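Local coordinates for oxysterol-binding protein homolog 3 (Saccharomyces cerevisiae, PDB 4IC4), which carries lipids in a hydrophobic pocket between membranes through the cytosol, in transport coupled to phosphoinositides, and helps maintain sterol distribution, at residues G314-P325 against H388-W397. Residues are numbered along the deposited sequence; the frame is centred on the assembly and turned at random.
Sequences GNLPPTDSRLRP and HDWSDISQLW
Trp390 and Trp397 pin the C-terminal tail of the beta-barrel OSBP-related domain to the loop leading into helix 325-331, each by CH-pi contacts with proline or an aliphatic stem. CB of Pro317 stands over the six-membered ring of Trp390, 3.6 Å from its centroid and 11° off the normal; proline suits the site because its compact, rigid ring lays C-H groups on the indole. NE1 of Trp390 meets the loop through water: one molecule links it to Asn315 O and His388 ND1, while a second water, which NE1 reaches by a weak bond, donates to Gly314 O and Leu316 O.

Pro318, in the type I turn from Pro317 to Asp320, wedges into the tail. Its CD lies 3.7 Å from Ile393 CG2, and the Gln395 chain, bent at chi2 (-75°), brings its amide across Pro318 CB. Thr319 divides its two branches: CG2 packs on Ile393 CG2 and Leu396 CD1, whereas OG1 is hydrogen-bonded to Thr127 OG1 on strand 127-132.

At the C-terminus, the chi1 of Trp397 (58°) tucks CG over its own backbone, turning the indole back over the loop. Arg324 CG and Pro325 CD share one face, the latter, polarised by its bond to N, 3.6 Å from the centroid of the five-membered ring. Arginine supplies an aliphatic stem here, while its guanidinium turns away to Asp326 and Glu126. Trp397 also touches Leu345 of helix 335-354, which carries phosphoinositide-binding residues including Leu348. Over the centre of the opposite face of the Trp397 indole sits a water that donates to Pro318 O at 2.8 Å and accepts from Leu396 N.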
ATOM      1  N   GLY A 314      15.237   0.123 -18.802  1.00 11.05           N
ATOM      2  CA  GLY A 314      14.855   0.174 -20.202  1.00 11.71           C
ATOM      3  C   GLY A 314      13.531  -0.476 -20.549  1.00 11.77           C
ATOM      4  O   GLY A 314      13.150  -0.516 -21.717  1.00 12.85           O
ATOM      5  N   ASN A 315      12.817  -0.960 -19.537  1.00 10.79           N
ATOM      6  CA  ASN A 315      11.542  -1.647 -19.743  1.00 10.43           C
ATOM      7  C   ASN A 315      10.319  -0.882 -19.253  1.00 11.09           C
ATOM      8  O   ASN A 315       9.189  -1.291 -19.511  1.00 12.08           O
ATOM      9  CB  ASN A 315      11.562  -2.997 -19.023  1.00 13.32           C
ATOM     10  CG  ASN A 315      12.672  -3.903 -19.506  1.00 15.01           C
ATOM     11  OD1 ASN A 315      13.273  -4.644 -18.723  1.00 16.36           O
ATOM     12  ND2 ASN A 315      12.945  -3.860 -20.800  1.00 16.02           N
ATOM     13  N   LEU A 316      10.538   0.212 -18.541  1.00  9.69           N
ATOM     14  CA  LEU A 316       9.421   0.972 -17.993  1.00  9.61           C
ATOM     15  C   LEU A 316       8.761   1.963 -18.934  1.00  9.52           C
ATOM     16  O   LEU A 316       9.396   2.503 -19.838  1.00 11.20           O
ATOM     17  CB  LEU A 316       9.880   1.754 -16.760  1.00  9.94           C
ATOM     18  CG  LEU A 316      10.492   1.002 -15.579  1.00  9.46           C
ATOM     19  CD1 LEU A 316      11.031   2.019 -14.579  1.00  9.35           C
ATOM     20  CD2 LEU A 316       9.443   0.095 -14.935  1.00 11.70           C
ATOM     21  N   PRO A 317       7.454   2.194 -18.745  1.00  9.27           N
ATOM     22  CA  PRO A 317       6.723   3.153 -19.570  1.00  9.25           C
ATOM     23  C   PRO A 317       7.139   4.506 -18.977  1.00  9.32           C
ATOM     24  O   PRO A 317       7.699   4.558 -17.883  1.00  8.85           O
ATOM     25  CB  PRO A 317       5.266   2.817 -19.276  1.00 10.33           C
ATOM     26  CG  PRO A 317       5.321   2.382 -17.842  1.00  8.72           C
ATOM     27  CD  PRO A 317       6.544   1.489 -17.825  1.00  9.58           C
ATOM     28  N   PRO A 318       6.870   5.610 -19.677  1.00 10.78           N
ATOM     29  CA  PRO A 318       7.247   6.935 -19.173  1.00 10.52           C
ATOM     30  C   PRO A 318       6.596   7.334 -17.852  1.00 10.11           C
ATOM     31  O   PRO A 318       7.034   8.279 -17.198  1.00 11.05           O
ATOM     32  CB  PRO A 318       6.806   7.870 -20.298  1.00 13.21           C
ATOM     33  CG  PRO A 318       6.898   7.009 -21.518  1.00 14.90           C
ATOM     34  CD  PRO A 318       6.342   5.695 -21.048  1.00 11.25           C
ATOM     35  N   THR A 319       5.572   6.585 -17.458  1.00  8.52           N
ATOM     36  CA  THR A 319       4.771   6.891 -16.278  1.00  7.41           C
ATOM     37  C   THR A 319       5.093   6.243 -14.930  1.00  7.53           C
ATOM     38  O   THR A 319       4.432   6.551 -13.936  1.00  6.94           O
ATOM     39  CB  THR A 319       3.297   6.562 -16.583  1.00  7.17           C
ATOM     40  OG1 THR A 319       3.203   5.184 -16.963  1.00  8.17           O
ATOM     41  CG2 THR A 319       2.767   7.424 -17.735  1.00  7.56           C
ATOM     42  N   ASP A 320       6.082   5.357 -14.869  1.00  6.64           N
ATOM     43  CA  ASP A 320       6.376   4.683 -13.605  1.00  7.03           C
ATOM     44  C   ASP A 320       6.853   5.628 -12.502  1.00  6.39           C
ATOM     45  O   ASP A 320       7.604   6.574 -12.759  1.00  7.34           O
ATOM     46  CB  ASP A 320       7.420   3.589 -13.832  1.00  6.51           C
ATOM     47  CG  ASP A 320       7.484   2.592 -12.685  1.00  7.41           C
ATOM     48  OD1 ASP A 320       6.660   1.653 -12.651  1.00  7.41           O
ATOM     49  OD2 ASP A 320       8.361   2.747 -11.811  1.00  8.03           O
ATOM     50  N   SER A 321       6.424   5.367 -11.270  1.00  6.83           N
ATOM     51  CA  SER A 321       6.821   6.201 -10.134  1.00  7.29           C
ATOM     52  C   SER A 321       8.340   6.296  -9.986  1.00  6.87           C
ATOM     53  O   SER A 321       8.853   7.292  -9.475  1.00  7.07           O
ATOM     54  CB  SER A 321       6.233   5.654  -8.831  1.00  6.84           C
ATOM     55  OG  SER A 321       4.817   5.716  -8.828  1.00  9.66           O
ATOM     56  N   ARG A 322       9.058   5.267 -10.422  1.00  7.21           N
ATOM     57  CA  ARG A 322      10.519   5.281 -10.321  1.00  7.37           C
ATOM     58  C   ARG A 322      11.142   6.353 -11.208  1.00  8.33           C
ATOM     59  O   ARG A 322      12.317   6.682 -11.049  1.00  9.37           O
ATOM     60  CB  ARG A 322      11.108   3.932 -10.726  1.00  8.90           C
ATOM     61  CG  ARG A 322      10.701   2.758  -9.855  1.00  8.46           C
ATOM     62  CD  ARG A 322      11.370   1.494 -10.357  1.00  7.92           C
ATOM     63  NE  ARG A 322      10.954   0.301  -9.625  1.00  7.28           N
ATOM     64  CZ  ARG A 322       9.805  -0.337  -9.815  1.00  7.51           C
ATOM     65  NH1 ARG A 322       8.935   0.098 -10.719  1.00  7.60           N
ATOM     66  NH2 ARG A 322       9.530  -1.427  -9.109  1.00  8.12           N
ATOM     67  N   LEU A 323      10.360   6.888 -12.141  1.00  7.55           N
ATOM     68  CA  LEU A 323      10.873   7.902 -13.052  1.00  8.88           C
ATOM     69  C   LEU A 323      10.515   9.326 -12.635  1.00  8.24           C
ATOM     70  O   LEU A 323      10.887  10.288 -13.311  1.00  8.97           O
ATOM     71  CB  LEU A 323      10.381   7.615 -14.477  1.00  8.10           C
ATOM     72  CG  LEU A 323      10.772   6.230 -15.012  1.00  9.58           C
ATOM     73  CD1 LEU A 323      10.260   6.055 -16.437  1.00 10.10           C
ATOM     74  CD2 LEU A 323      12.287   6.059 -14.954  1.00 11.36           C
ATOM     75  N   ARG A 324       9.803   9.474 -11.521  1.00  9.08           N
ATOM     76  CA  ARG A 324       9.439  10.810 -11.056  1.00  9.22           C
ATOM     77  C   ARG A 324      10.661  11.550 -10.534  1.00  9.22           C
ATOM     78  O   ARG A 324      11.368  11.069  -9.645  1.00  9.46           O
ATOM     79  CB  ARG A 324       8.357  10.742  -9.975  1.00 11.08           C
ATOM     80  CG  ARG A 324       6.978  10.577 -10.576  1.00 13.28           C
ATOM     81  CD  ARG A 324       5.863  10.755  -9.576  1.00 14.86           C
ATOM     82  NE  ARG A 324       5.882  12.043  -8.887  1.00 11.42           N
ATOM     83  CZ  ARG A 324       4.834  12.527  -8.229  1.00 12.70           C
ATOM     84  NH1 ARG A 324       3.704  11.833  -8.194  1.00 13.16           N
ATOM     85  NH2 ARG A 324       4.914  13.679  -7.580  1.00 13.47           N
ATOM     86  N   PRO A 325      10.916  12.746 -11.076  1.00  8.59           N
ATOM     87  CA  PRO A 325      12.070  13.548 -10.663  1.00  9.38           C
ATOM     88  C   PRO A 325      12.019  14.133  -9.264  1.00  9.67           C
ATOM     89  O   PRO A 325      13.059  14.275  -8.615  1.00 10.04           O
ATOM     90  CB  PRO A 325      12.145  14.625 -11.742  1.00  8.97           C
ATOM     91  CG  PRO A 325      10.723  14.819 -12.117  1.00 10.18           C
ATOM     92  CD  PRO A 325      10.194  13.396 -12.182  1.00  8.73           C
ATOM     93  N   HIS A 388       8.290  -3.139 -25.481  1.00 17.02           N
ATOM     94  CA  HIS A 388       8.502  -1.707 -25.263  1.00 16.53           C
ATOM     95  C   HIS A 388       7.469  -0.897 -26.054  1.00 16.22           C
ATOM     96  O   HIS A 388       7.787   0.154 -26.608  1.00 15.71           O
ATOM     97  CB  HIS A 388       9.909  -1.288 -25.715  1.00 18.06           C
ATOM     98  CG  HIS A 388      11.015  -2.124 -25.143  1.00 20.15           C
ATOM     99  ND1 HIS A 388      11.275  -2.196 -23.792  1.00 19.99           N
ATOM    100  CD2 HIS A 388      11.944  -2.902 -25.747  1.00 22.13           C
ATOM    101  CE1 HIS A 388      12.318  -2.981 -23.587  1.00 21.30           C
ATOM    102  NE2 HIS A 388      12.744  -3.421 -24.757  1.00 23.52           N
ATOM    103  N   ASP A 389       6.233  -1.392 -26.105  1.00 13.87           N
ATOM    104  CA  ASP A 389       5.162  -0.727 -26.845  1.00 14.00           C
ATOM    105  C   ASP A 389       4.536   0.411 -26.044  1.00 13.51           C
ATOM    106  O   ASP A 389       3.435   0.276 -25.498  1.00 13.06           O
ATOM    107  CB  ASP A 389       4.101  -1.764 -27.242  1.00 14.63           C
ATOM    108  CG  ASP A 389       2.951  -1.163 -28.030  1.00 16.37           C
ATOM    109  OD1 ASP A 389       3.163  -0.147 -28.723  1.00 16.49           O
ATOM    110  OD2 ASP A 389       1.835  -1.723 -27.970  1.00 18.62           O
ATOM    111  N   TRP A 390       5.248   1.537 -25.990  1.00 13.21           N
ATOM    112  CA  TRP A 390       4.790   2.707 -25.241  1.00 12.53           C
ATOM    113  C   TRP A 390       4.716   3.988 -26.075  1.00 14.66           C
ATOM    114  O   TRP A 390       4.636   5.078 -25.515  1.00 14.50           O
ATOM    115  CB  TRP A 390       5.729   2.987 -24.064  1.00 12.97           C
ATOM    116  CG  TRP A 390       6.192   1.796 -23.276  1.00 11.20           C
ATOM    117  CD1 TRP A 390       7.479   1.353 -23.154  1.00 11.11           C
ATOM    118  CD2 TRP A 390       5.401   0.963 -22.415  1.00  9.78           C
ATOM    119  NE1 TRP A 390       7.543   0.310 -22.266  1.00 11.09           N
ATOM    120  CE2 TRP A 390       6.283   0.048 -21.795  1.00 10.04           C
ATOM    121  CE3 TRP A 390       4.035   0.905 -22.100  1.00  8.69           C
ATOM    122  CZ2 TRP A 390       5.845  -0.916 -20.876  1.00  9.05           C
ATOM    123  CZ3 TRP A 390       3.597  -0.054 -21.185  1.00  8.98           C
ATOM    124  CH2 TRP A 390       4.505  -0.953 -20.583  1.00  8.53           C
ATOM    125  N   SER A 391       4.745   3.871 -27.398  1.00 15.59           N
ATOM    126  CA  SER A 391       4.711   5.051 -28.265  1.00 17.09           C
ATOM    127  C   SER A 391       3.506   5.973 -28.092  1.00 16.57           C
ATOM    128  O   SER A 391       3.586   7.163 -28.395  1.00 17.94           O
ATOM    129  CB  SER A 391       4.813   4.624 -29.732  1.00 20.13           C
ATOM    130  OG  SER A 391       6.055   3.991 -29.983  1.00 28.45           O
ATOM    131  N   ASP A 392       2.396   5.427 -27.608  1.00 14.59           N
ATOM    132  CA  ASP A 392       1.178   6.206 -27.413  1.00 15.29           C
ATOM    133  C   ASP A 392       1.020   6.710 -25.981  1.00 15.95           C
ATOM    134  O   ASP A 392      -0.018   7.263 -25.617  1.00 17.51           O
ATOM    135  CB  ASP A 392      -0.039   5.364 -27.806  1.00 16.92           C
ATOM    136  CG  ASP A 392      -0.160   4.092 -26.986  1.00 18.81           C
ATOM    137  OD1 ASP A 392       0.880   3.452 -26.716  1.00 19.27           O
ATOM    138  OD2 ASP A 392      -1.295   3.724 -26.623  1.00 21.32           O
ATOM    139  N   ILE A 393       2.054   6.510 -25.173  1.00 13.79           N
ATOM    140  CA  ILE A 393       2.041   6.947 -23.782  1.00 12.97           C
ATOM    141  C   ILE A 393       2.744   8.296 -23.678  1.00 14.16           C
ATOM    142  O   ILE A 393       3.932   8.413 -23.986  1.00 14.72           O
ATOM    143  CB  ILE A 393       2.771   5.933 -22.879  1.00 11.36           C
ATOM    144  CG1 ILE A 393       2.146   4.543 -23.038  1.00 12.96           C
ATOM    145  CG2 ILE A 393       2.727   6.399 -21.430  1.00 11.05           C
ATOM    146  CD1 ILE A 393       0.669   4.464 -22.695  1.00 14.04           C
ATOM    147  N   SER A 394       2.009   9.314 -23.246  1.00 13.66           N
ATOM    148  CA  SER A 394       2.576  10.650 -23.122  1.00 13.48           C
ATOM    149  C   SER A 394       3.451  10.809 -21.889  1.00 13.04           C
ATOM    150  O   SER A 394       3.376  10.018 -20.947  1.00 13.75           O
ATOM    151  CB  SER A 394       1.458  11.688 -23.066  1.00 16.14           C
ATOM    152  OG  SER A 394       0.690  11.531 -21.886  1.00 17.29           O
ATOM    153  N   GLN A 395       4.288  11.837 -21.914  1.00 12.88           N
ATOM    154  CA  GLN A 395       5.170  12.146 -20.798  1.00 12.16           C
ATOM    155  C   GLN A 395       4.403  13.067 -19.851  1.00 12.97           C
ATOM    156  O   GLN A 395       3.979  14.156 -20.241  1.00 12.82           O
ATOM    157  CB  GLN A 395       6.432  12.852 -21.300  1.00 14.45           C
ATOM    158  CG  GLN A 395       7.285  12.000 -22.223  1.00 17.85           C
ATOM    159  CD  GLN A 395       8.063  10.930 -21.485  1.00 21.27           C
ATOM    160  OE1 GLN A 395       8.557   9.981 -22.093  1.00 25.83           O
ATOM    161  NE2 GLN A 395       8.188  11.081 -20.171  1.00 21.79           N
ATOM    162  N   LEU A 396       4.215  12.632 -18.610  1.00 10.75           N
ATOM    163  CA  LEU A 396       3.491  13.438 -17.635  1.00 10.72           C
ATOM    164  C   LEU A 396       4.361  14.584 -17.118  1.00 12.98           C
ATOM    165  O   LEU A 396       3.854  15.565 -16.575  1.00 13.49           O
ATOM    166  CB  LEU A 396       3.026  12.558 -16.472  1.00  9.17           C
ATOM    167  CG  LEU A 396       2.108  11.391 -16.858  1.00 10.28           C
ATOM    168  CD1 LEU A 396       1.839  10.523 -15.637  1.00 11.29           C
ATOM    169  CD2 LEU A 396       0.802  11.929 -17.437  1.00 12.45           C
ATOM    170  N   TRP A 397       5.673  14.458 -17.294  1.00 13.81           N
ATOM    171  CA  TRP A 397       6.616  15.487 -16.864  1.00 15.47           C
ATOM    172  C   TRP A 397       7.826  15.495 -17.791  1.00 16.44           C
ATOM    173  O   TRP A 397       7.956  14.630 -18.656  1.00 17.20           O
ATOM    174  CB  TRP A 397       7.070  15.234 -15.423  1.00 16.07           C
ATOM    175  CG  TRP A 397       7.715  13.899 -15.224  1.00 14.07           C
ATOM    176  CD1 TRP A 397       9.000  13.546 -15.546  1.00 15.52           C
ATOM    177  CD2 TRP A 397       7.089  12.713 -14.727  1.00 13.88           C
ATOM    178  NE1 TRP A 397       9.204  12.213 -15.285  1.00 15.50           N
ATOM    179  CE2 TRP A 397       8.048  11.676 -14.783  1.00 14.87           C
ATOM    180  CE3 TRP A 397       5.806  12.421 -14.244  1.00 13.10           C
ATOM    181  CZ2 TRP A 397       7.763  10.371 -14.373  1.00 15.61           C
ATOM    182  CZ3 TRP A 397       5.524  11.123 -13.836  1.00 14.03           C
ATOM    183  CH2 TRP A 397       6.500  10.113 -13.905  1.00 15.33           C
ATOM    184  OXT TRP A 397       8.664  16.405 -17.616  1.00 19.20           O
TER
HETATM  185  O   HOH W   1      10.622   0.777 -22.029  1.00 21.74           O
HETATM  186  O   HOH W   2       9.175  -2.434 -22.058  1.00 12.32           O
HETATM  187  O   HOH W   3       6.035  10.865 -17.371  1.00 18.35           O